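Local coordinates for putative arylalkylamine N-Acetyltransferase 7 (Aedes aegypti, PDB 4FD7), which probably transfers an acetyl group from acetyl-CoA to the amine nitrogen of its substrate, at residues V9-V14 with L36-F41; R46-Y51 with V101-V106; H146-M151 with R170-L175. All blocks are in the same frame, centred on the assembly; numbering follows the deposited sequence.

Contact 1: residues V9-V14 with L36-F41; sequences VPFPSV and LPEDRF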
loop_
_atom_site.group_PDB
_atom_site.type_symbol
_atom_site.label_atom_id
_atom_site.label_comp_id
_atom_site.label_asym_id
_atom_site.label_seq_id
_atom_site.Cartn_x
_atom_site.Cartn_y
_atom_site.Cartn_z
ATOM N N VAL A 9 20.922 2.404 -8.797
ATOM C CA VAL A 9 20.531 1.910 -7.479
ATOM C C VAL A 9 20.516 0.386 -7.527
ATOM O O VAL A 9 19.873 -0.191 -8.396
ATOM C CB VAL A 9 19.125 2.422 -7.093
ATOM C CG1 VAL A 9 18.721 1.909 -5.720
ATOM C CG2 VAL A 9 19.077 3.954 -7.135
ATOM N N PRO A 10 21.234 -0.282 -6.602
ATOM C CA PRO A 10 21.291 -1.752 -6.679
ATOM C C PRO A 10 19.905 -2.391 -6.669
ATOM O O PRO A 10 19.020 -1.923 -5.946
ATOM C CB PRO A 10 22.085 -2.143 -5.420
ATOM C CG PRO A 10 22.920 -0.907 -5.120
ATOM C CD PRO A 10 22.019 0.247 -5.471
ATOM N N PHE A 11 19.724 -3.433 -7.477
ATOM C CA PHE A 11 18.437 -4.092 -7.581
ATOM C C PHE A 11 18.621 -5.579 -7.835
ATOM O O PHE A 11 19.367 -5.967 -8.740
ATOM C CB PHE A 11 17.591 -3.464 -8.694
ATOM C CG PHE A 11 16.196 -4.028 -8.781
ATOM C CD1 PHE A 11 15.907 -5.066 -9.652
ATOM C CD2 PHE A 11 15.174 -3.519 -7.982
ATOM C CE1 PHE A 11 14.617 -5.595 -9.732
ATOM C CE2 PHE A 11 13.883 -4.035 -8.056
ATOM C CZ PHE A 11 13.611 -5.082 -8.924
ATOM N N PRO A 12 17.943 -6.422 -7.043
ATOM C CA PRO A 12 17.141 -6.047 -5.865
ATOM C C PRO A 12 17.981 -5.709 -4.636
ATOM O O PRO A 12 18.955 -6.406 -4.354
ATOM C CB PRO A 12 16.308 -7.301 -5.591
ATOM C CG PRO A 12 17.082 -8.423 -6.240
ATOM C CD PRO A 12 17.722 -7.821 -7.447
ATOM N N SER A 13 17.597 -4.651 -3.924
ATOM C CA SER A 13 18.277 -4.250 -2.706
ATOM C C SER A 13 17.494 -4.681 -1.485
ATOM O O SER A 13 16.258 -4.716 -1.504
ATOM C CB SER A 13 18.444 -2.737 -2.665
ATOM O OG SER A 13 19.317 -2.318 -3.698
ATOM N N VAL A 14 18.211 -4.988 -0.412
ATOM C CA VAL A 14 17.566 -5.187 0.875
ATOM C C VAL A 14 17.537 -3.867 1.623
ATOM O O VAL A 14 18.574 -3.240 1.852
ATOM C CB VAL A 14 18.282 -6.255 1.719
ATOM C CG1 VAL A 14 17.567 -6.425 3.074
ATOM C CG2 VAL A 14 18.306 -7.571 0.955
ATOM N N LEU A 36 11.085 -6.146 -4.633
ATOM C CA LEU A 36 10.415 -7.346 -5.116
ATOM C C LEU A 36 11.070 -7.801 -6.415
ATOM O O LEU A 36 11.025 -7.075 -7.409
ATOM C CB LEU A 36 8.931 -7.038 -5.365
ATOM C CG LEU A 36 8.138 -8.179 -6.004
ATOM C CD1 LEU A 36 7.968 -9.328 -5.015
ATOM C CD2 LEU A 36 6.768 -7.690 -6.502
ATOM N N PRO A 37 11.702 -8.995 -6.412
ATOM C CA PRO A 37 12.365 -9.490 -7.623
ATOM C C PRO A 37 11.366 -9.723 -8.743
ATOM O O PRO A 37 10.223 -10.111 -8.484
ATOM C CB PRO A 37 12.980 -10.830 -7.170
ATOM C CG PRO A 37 13.118 -10.707 -5.677
ATOM C CD PRO A 37 11.909 -9.898 -5.264
ATOM N N GLU A 38 11.785 -9.488 -9.979
ATOM C CA GLU A 38 10.872 -9.654 -11.108
ATOM C C GLU A 38 10.253 -11.057 -11.160
ATOM O O GLU A 38 9.061 -11.204 -11.419
ATOM C CB GLU A 38 11.567 -9.310 -12.423
ATOM C CG GLU A 38 12.003 -7.839 -12.531
ATOM C CD GLU A 38 11.321 -7.112 -13.679
ATOM O OE1 GLU A 38 10.537 -7.769 -14.402
ATOM O OE2 GLU A 38 11.553 -5.888 -13.856
ATOM N N ASP A 39 11.048 -12.085 -10.864
ATOM C CA ASP A 39 10.551 -13.461 -10.969
ATOM C C ASP A 39 9.615 -13.835 -9.825
ATOM O O ASP A 39 9.188 -14.981 -9.720
ATOM C CB ASP A 39 11.714 -14.462 -11.047
ATOM C CG ASP A 39 12.558 -14.479 -9.788
ATOM O OD1 ASP A 39 12.338 -13.627 -8.906
ATOM O OD2 ASP A 39 13.461 -15.337 -9.692
ATOM N N ARG A 40 9.304 -12.877 -8.959
ATOM C CA ARG A 40 8.281 -13.087 -7.936
ATOM C C ARG A 40 7.045 -12.205 -8.166
ATOM O O ARG A 40 6.103 -12.206 -7.348
ATOM C CB ARG A 40 8.846 -12.826 -6.544
ATOM C CG ARG A 40 10.134 -13.577 -6.220
ATOM C CD ARG A 40 10.004 -15.098 -6.359
ATOM N NE ARG A 40 8.917 -15.691 -5.564
ATOM C CZ ARG A 40 8.966 -15.982 -4.264
ATOM N NH1 ARG A 40 7.908 -16.530 -3.677
ATOM N NH2 ARG A 40 10.052 -15.728 -3.536
ATOM N N PHE A 41 7.038 -11.467 -9.274
ATOM C CA PHE A 41 5.904 -10.584 -9.564
ATOM C C PHE A 41 4.554 -11.318 -9.461
ATOM O O PHE A 41 3.666 -10.886 -8.722
ATOM C CB PHE A 41 6.041 -9.903 -10.931
ATOM C CG PHE A 41 6.971 -8.711 -10.936
ATOM C CD1 PHE A 41 7.712 -8.376 -9.810
ATOM C CD2 PHE A 41 7.079 -7.911 -12.061
ATOM C CE1 PHE A 41 8.559 -7.270 -9.815
ATOM C CE2 PHE A 41 7.911 -6.809 -12.079
ATOM C CZ PHE A 41 8.657 -6.485 -10.955
#

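Contact 2: residues R46-Y51 with V101-V106; sequences RHMCDY and VNILDV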
loop_
_atom_site.group_PDB
_atom_site.type_symbol
_atom_site.label_atom_id
_atom_site.label_comp_id
_atom_site.label_asym_id
_atom_site.label_seq_id
_atom_site.Cartn_x
_atom_site.Cartn_y
_atom_site.Cartn_z
ATOM N N ARG A 46 -0.499 -12.867 -6.655
ATOM C CA ARG A 46 -1.368 -13.873 -6.074
ATOM C C ARG A 46 -1.536 -13.642 -4.580
ATOM O O ARG A 46 -2.650 -13.740 -4.051
ATOM C CB ARG A 46 -0.884 -15.285 -6.424
ATOM C CG ARG A 46 -1.316 -15.676 -7.830
ATOM C CD ARG A 46 -0.465 -16.762 -8.489
ATOM N NE ARG A 46 -0.836 -16.890 -9.900
ATOM C CZ ARG A 46 -0.460 -17.886 -10.704
ATOM N NH1 ARG A 46 0.321 -18.862 -10.263
ATOM N NH2 ARG A 46 -0.876 -17.908 -11.962
ATOM N N HIS A 47 -0.448 -13.247 -3.923
ATOM C CA HIS A 47 -0.511 -12.964 -2.502
ATOM C C HIS A 47 -1.515 -11.831 -2.290
ATOM O O HIS A 47 -2.392 -11.918 -1.423
ATOM C CB HIS A 47 0.879 -12.570 -2.003
ATOM C CG HIS A 47 0.965 -12.351 -0.534
ATOM N ND1 HIS A 47 0.513 -11.203 0.078
ATOM C CD2 HIS A 47 1.512 -13.109 0.449
ATOM C CE1 HIS A 47 0.747 -11.275 1.373
ATOM N NE2 HIS A 47 1.359 -12.422 1.619
ATOM N N MET A 48 -1.426 -10.801 -3.131
ATOM C CA MET A 48 -2.333 -9.667 -2.992
ATOM C C MET A 48 -3.778 -10.139 -3.169
ATOM O O MET A 48 -4.662 -9.725 -2.426
ATOM C CB MET A 48 -1.986 -8.554 -3.990
ATOM C CG MET A 48 -0.626 -7.870 -3.740
ATOM S SD MET A 48 -0.528 -6.871 -2.222
ATOM C CE MET A 48 -1.691 -5.578 -2.573
ATOM N N CYS A 49 -4.010 -11.037 -4.123
ATOM C CA CYS A 49 -5.365 -11.496 -4.365
ATOM C C CYS A 49 -5.852 -12.392 -3.250
ATOM O O CYS A 49 -7.049 -12.437 -2.962
ATOM C CB CYS A 49 -5.421 -12.258 -5.678
ATOM S SG CYS A 49 -5.133 -11.175 -7.061
ATOM N N ASP A 50 -4.932 -13.105 -2.607
ATOM C CA ASP A 50 -5.357 -14.149 -1.684
ATOM C C ASP A 50 -5.705 -13.536 -0.349
ATOM O O ASP A 50 -6.549 -14.047 0.393
ATOM C CB ASP A 50 -4.237 -15.167 -1.468
ATOM C CG ASP A 50 -4.138 -16.174 -2.582
ATOM O OD1 ASP A 50 -5.061 -16.232 -3.417
ATOM O OD2 ASP A 50 -3.133 -16.916 -2.617
ATOM N N TYR A 51 -5.029 -12.442 -0.039
ATOM C CA TYR A 51 -5.144 -11.863 1.279
ATOM C C TYR A 51 -5.689 -10.438 1.273
ATOM O O TYR A 51 -6.790 -10.199 1.756
ATOM C CB TYR A 51 -3.804 -11.982 1.997
ATOM C CG TYR A 51 -3.285 -13.402 1.972
ATOM C CD1 TYR A 51 -3.977 -14.425 2.617
ATOM C CD2 TYR A 51 -2.124 -13.728 1.285
ATOM C CE1 TYR A 51 -3.515 -15.733 2.595
ATOM C CE2 TYR A 51 -1.648 -15.039 1.258
ATOM C CZ TYR A 51 -2.348 -16.033 1.910
ATOM O OH TYR A 51 -1.874 -17.325 1.883
ATOM N N VAL A 101 3.569 -8.038 1.195
ATOM C CA VAL A 101 3.952 -7.276 0.015
ATOM C C VAL A 101 3.237 -5.921 0.019
ATOM O O VAL A 101 2.161 -5.783 0.589
ATOM C CB VAL A 101 3.772 -8.102 -1.311
ATOM C CG1 VAL A 101 2.441 -8.792 -1.360
ATOM C CG2 VAL A 101 3.971 -7.253 -2.557
ATOM N N ASN A 102 3.882 -4.902 -0.549
ATOM C CA ASN A 102 3.316 -3.558 -0.630
ATOM C C ASN A 102 3.577 -3.135 -2.062
ATOM O O ASN A 102 4.731 -2.984 -2.464
ATOM C CB ASN A 102 4.055 -2.612 0.327
ATOM C CG ASN A 102 3.193 -1.438 0.825
ATOM O OD1 ASN A 102 3.618 -0.695 1.711
ATOM N ND2 ASN A 102 2.007 -1.257 0.255
ATOM N N ILE A 103 2.512 -2.996 -2.846
ATOM C CA ILE A 103 2.658 -2.554 -4.230
ATOM C C ILE A 103 2.729 -1.032 -4.254
ATOM O O ILE A 103 1.798 -0.356 -3.823
ATOM C CB ILE A 103 1.506 -3.064 -5.125
ATOM C CG1 ILE A 103 1.387 -4.589 -5.020
ATOM C CG2 ILE A 103 1.721 -2.651 -6.573
ATOM C CD1 ILE A 103 2.580 -5.340 -5.611
ATOM N N LEU A 104 3.847 -0.499 -4.745
ATOM C CA LEU A 104 4.108 0.924 -4.644
ATOM C C LEU A 104 4.375 1.530 -6.021
ATOM O O LEU A 104 4.858 0.844 -6.939
ATOM C CB LEU A 104 5.343 1.188 -3.756
ATOM C CG LEU A 104 5.504 0.593 -2.350
ATOM C CD1 LEU A 104 6.803 1.090 -1.737
ATOM C CD2 LEU A 104 4.362 0.943 -1.447
ATOM N N ASP A 105 4.078 2.815 -6.162
ATOM C CA ASP A 105 4.607 3.558 -7.309
ATOM C C ASP A 105 4.823 5.014 -6.934
ATOM O O ASP A 105 4.634 5.384 -5.783
ATOM C CB ASP A 105 3.730 3.398 -8.558
ATOM C CG ASP A 105 2.381 4.075 -8.436
ATOM O OD1 ASP A 105 2.058 4.654 -7.376
ATOM O OD2 ASP A 105 1.622 4.004 -9.425
ATOM N N VAL A 106 5.216 5.849 -7.890
ATOM C CA VAL A 106 5.439 7.253 -7.567
ATOM C C VAL A 106 4.319 8.131 -8.119
ATOM O O VAL A 106 3.985 8.050 -9.301
ATOM C CB VAL A 106 6.830 7.716 -8.038
ATOM C CG1 VAL A 106 7.040 9.225 -7.796
ATOM C CG2 VAL A 106 7.908 6.901 -7.319
#

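Contact 3: residues H146-M151 with R170-L175; sequences HYLNAM and RARIPL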
loop_
_atom_site.group_PDB
_atom_site.type_symbol
_atom_site.label_atom_id
_atom_site.label_comp_id
_atom_site.label_asym_id
_atom_site.label_seq_id
_atom_site.Cartn_x
_atom_site.Cartn_y
_atom_site.Cartn_z
ATOM N N HIS A 146 6.815 15.045 -6.478
ATOM C CA HIS A 146 6.664 13.594 -6.430
ATOM C C HIS A 146 6.530 13.077 -5.005
ATOM O O HIS A 146 7.041 13.689 -4.065
ATOM C CB HIS A 146 7.860 12.901 -7.086
ATOM C CG HIS A 146 8.256 13.482 -8.406
ATOM N ND1 HIS A 146 7.539 13.258 -9.559
ATOM C CD2 HIS A 146 9.302 14.270 -8.755
ATOM C CE1 HIS A 146 8.121 13.891 -10.566
ATOM N NE2 HIS A 146 9.192 14.508 -10.105
ATOM N N TYR A 147 5.852 11.938 -4.855
ATOM C CA TYR A 147 5.895 11.185 -3.595
ATOM C C TYR A 147 5.632 9.691 -3.776
ATOM O O TYR A 147 4.936 9.279 -4.684
ATOM C CB TYR A 147 4.948 11.763 -2.544
ATOM C CG TYR A 147 3.458 11.646 -2.828
ATOM C CD1 TYR A 147 2.746 10.485 -2.519
ATOM C CD2 TYR A 147 2.755 12.715 -3.358
ATOM C CE1 TYR A 147 1.373 10.400 -2.751
ATOM C CE2 TYR A 147 1.400 12.643 -3.585
ATOM C CZ TYR A 147 0.712 11.490 -3.281
ATOM O OH TYR A 147 -0.645 11.427 -3.519
ATOM N N LEU A 148 6.185 8.882 -2.884
ATOM C CA LEU A 148 5.998 7.438 -2.945
ATOM C C LEU A 148 4.603 7.074 -2.439
ATOM O O LEU A 148 4.280 7.326 -1.289
ATOM C CB LEU A 148 7.041 6.727 -2.082
ATOM C CG LEU A 148 6.996 5.201 -2.163
ATOM C CD1 LEU A 148 7.252 4.731 -3.586
ATOM C CD2 LEU A 148 8.014 4.597 -1.196
ATOM N N ASN A 149 3.797 6.483 -3.314
ATOM C CA ASN A 149 2.425 6.098 -3.013
ATOM C C ASN A 149 2.301 4.587 -3.078
ATOM O O ASN A 149 3.249 3.883 -3.476
ATOM C CB ASN A 149 1.492 6.737 -4.034
ATOM C CG ASN A 149 0.029 6.741 -3.598
ATOM O OD1 ASN A 149 -0.329 6.322 -2.493
ATOM N ND2 ASN A 149 -0.824 7.231 -4.479
ATOM N N ALA A 150 1.118 4.088 -2.730
ATOM C CA ALA A 150 0.886 2.653 -2.639
ATOM C C ALA A 150 -0.525 2.285 -3.061
ATOM O O ALA A 150 -1.447 3.094 -2.959
ATOM C CB ALA A 150 1.117 2.186 -1.232
ATOM N N MET A 151 -0.693 1.039 -3.491
ATOM C CA MET A 151 -2.015 0.489 -3.774
ATOM C C MET A 151 -2.128 -0.867 -3.096
ATOM O O MET A 151 -2.278 -1.888 -3.765
ATOM C CB MET A 151 -2.235 0.337 -5.283
ATOM C CG MET A 151 -3.636 -0.117 -5.692
ATOM S SD MET A 151 -4.942 0.956 -5.099
ATOM C CE MET A 151 -5.890 -0.155 -4.053
ATOM N N ARG A 170 8.219 0.834 7.248
ATOM C CA ARG A 170 9.409 1.520 7.711
ATOM C C ARG A 170 10.475 1.455 6.633
ATOM O O ARG A 170 11.281 2.385 6.481
ATOM C CB ARG A 170 9.930 0.947 9.049
ATOM C CG ARG A 170 10.863 1.926 9.756
ATOM C CD ARG A 170 11.618 1.259 10.909
ATOM N NE ARG A 170 10.689 0.609 11.827
ATOM C CZ ARG A 170 10.043 1.242 12.806
ATOM N NH1 ARG A 170 10.228 2.544 12.994
ATOM N NH2 ARG A 170 9.214 0.572 13.596
ATOM N N ALA A 171 10.464 0.369 5.866
ATOM C CA ALA A 171 11.388 0.234 4.724
ATOM C C ALA A 171 11.294 1.328 3.642
ATOM O O ALA A 171 12.165 1.417 2.774
ATOM C CB ALA A 171 11.252 -1.143 4.085
ATOM N N ARG A 172 10.252 2.145 3.681
ATOM C CA ARG A 172 10.094 3.208 2.693
ATOM C C ARG A 172 11.154 4.282 2.893
ATOM O O ARG A 172 11.544 4.997 1.954
ATOM C CB ARG A 172 8.696 3.815 2.794
ATOM C CG ARG A 172 7.615 2.942 2.165
ATOM C CD ARG A 172 6.271 3.653 2.209
ATOM N NE ARG A 172 5.172 2.722 1.955
ATOM C CZ ARG A 172 3.904 3.094 1.819
ATOM N NH1 ARG A 172 3.569 4.381 1.892
ATOM N NH2 ARG A 172 2.975 2.179 1.597
ATOM N N ILE A 173 11.633 4.375 4.129
ATOM C CA ILE A 173 12.591 5.404 4.496
ATOM C C ILE A 173 13.919 5.235 3.739
ATOM O O ILE A 173 14.341 6.161 3.032
ATOM C CB ILE A 173 12.779 5.502 6.036
ATOM C CG1 ILE A 173 11.485 5.979 6.702
ATOM C CG2 ILE A 173 13.903 6.433 6.363
ATOM C CD1 ILE A 173 11.513 5.903 8.210
ATOM N N PRO A 174 14.588 4.067 3.866
ATOM C CA PRO A 174 15.810 3.966 3.055
ATOM C C PRO A 174 15.535 3.905 1.547
ATOM O O PRO A 174 16.347 4.422 0.782
ATOM C CB PRO A 174 16.473 2.665 3.550
ATOM C CG PRO A 174 15.383 1.902 4.221
ATOM C CD PRO A 174 14.409 2.900 4.756
ATOM N N LEU A 175 14.423 3.308 1.126
ATOM C CA LEU A 175 14.102 3.248 -0.306
ATOM C C LEU A 175 13.984 4.653 -0.899
ATOM O O LEU A 175 14.539 4.923 -1.966
ATOM C CB LEU A 175 12.804 2.464 -0.557
ATOM C CG LEU A 175 12.247 2.463 -1.989
ATOM C CD1 LEU A 175 13.232 1.852 -3.000
ATOM C CD2 LEU A 175 10.904 1.748 -2.059
#

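Contact 1: residues V9-V14 with L36-F41
Phe11 and Leu36 meet through a ring carbon and a backbone oxygen: CZ of Phe11 lies 3.6 Å from O of Leu36, approaching it obliquely. The CG of Phe11 stands anti to the backbone N (chi1 -175°), and this stretches the phenyl group across to 36-41, CZ leading. The second van der Waals contact is looser and involves the rim of the ring, where CG of Glu38 lies near the ring plane, 4.4 Å from CE1 of Phe11. Pro12, which follows Phe11 through a cis peptide bond, directs its CB toward the other segment, but CG of Pro12 stays 4.6 Å from CG of Pro37.

The two segments flank the first beta hairpin of the GNAT fold: residues 9-14 lead into strand 14-21, whereas the loop at 36-41 follows strand 28-35 and runs into helix 41-55. The phenyl ring packs beside the loop by which the chain passes from strand 28-35 to its first helix. A backbone hydrogen bond between Ser13 and Asp35 ties the entrance of the hairpin to its exit.

Backbone bonds shape the turn in 36-41. N of Arg40 is 3.0 Å from O of Pro37, and N of Phe41 is 3.0 Å from O of Glu38, making a short 3-10 turn ahead of the helix. CA of Glu38 sits over one face of the Phe41 ring, 3.5 Å above its plane and offset toward the rim.

The charged ends find their partners elsewhere. OE2 of Glu38 forms a salt bridge with NE of Arg85, a residue that the Phe11 side chain also touches, while the guanidinium of Arg40 pairs with Asp43 and donates to the carbonyl oxygen of Asp96.

Contact 2: residues R46-Y51 with V101-V106
His47 turns its imidazole anti to the backbone N (chi1 -176°) and Met48 sends CG anti to its carbonyl carbon (chi1 -67°), so that both side chains of helix 41-55 converge on Val101. The CG1 methyl of Val101 enters the gap between them. The contact is buried helix-on-sheet packing of the GNAT fold, the first helix crossing a central strand, 98-108, with segment axes 9.4 Å apart at an angle of 111°.

The methyl meets the imidazole obliquely, with CG1 of Val101 3.4 Å from ND1 of His47. On the same ring, CD2 of Tyr51 lies over the centre of one face, 3.6 Å above its plane, and NE2 makes a weak hydrogen bond to the carbonyl oxygen of Val99. The tyrosine over its face and, to a lesser degree, this weak bond should limit the rotation of the imidazole.

Met48 is bent at chi2 and chi3, which folds its thioether down against the strand. SD of Met48 is 3.6 Å from CG1 of Val101. Trp78 of helix 68-81 and Ser154 of the neighbouring strand also touch Met48. Further along the strand, CG1 of Ile103 lies 4.1 Å from both CG and CE of Met48.

Contact 3: residues H146-M151 with R170-L175
Leu148 and Arg172 carry the contact, the leucine branch lying against the aliphatic part of the arginine. With CG of Leu148 anti to the backbone N (chi1 -176°), CD2 reaches across to the helix and lies 3.8 Å from CG and 3.9 Å from CD of Arg172. The same methyl also meets the next turn, where CD2 of Leu175 approaches CD2 of Leu148 to 4.1 Å.

Arg172 leaves the helix with CG anti to its carbonyl carbon and runs extended from CG to NE, chi2 and chi3 both near 180°. This straight course takes the guanidinium past Leu148 to Ala150, whose CB is 3.4 Å from NH2 of Arg172 and lies oblique to the planar group.

The contact packs helix 172-179 on strand 146-155, within the part of the GNAT fold that in relatives binds acetyl-CoA. Here the arginine is buried, yet its nitrogens are well supplied with acceptors: NH2 bonds to OD1 of Asn102 on strand 98-108, and NH1 to the hydroxyls of Ser184 and Thr186 on strand 183-188. Ser184 also bonds to O of Leu148, so one hydroxyl links the strand backbone to the guanidinium.

Asn149 points its CB away from the helix and folds back on its own chain, its OD1 accepting from N of Ala150 at 2.7 Å, with that donor above the carbonyl plane.

In the fold
The three contacts follow one another along the chain, each closing before the next opens, and their centres lie 14 to 15 Å apart. Contact 1 lies farthest out, about 17 Å from the chain centre, and contact 2 the deepest, at about 7 Å. Helix 41-55 begins at the end of contact 1 and supplies the helical side of contact 2. In the five-stranded antiparallel sheet strands 98-108 and 146-155 are neighbours, probably hydrogen-bonded from Asn149 N to Asp105 O (2.8 Å) and from Met151 N to Ile103 O (2.9 Å). Contacts 2 and 3 pack helices 41-55 and 172-179 on these strands, while contact 1 joins the loops at the ends of the sheet's first hairpin.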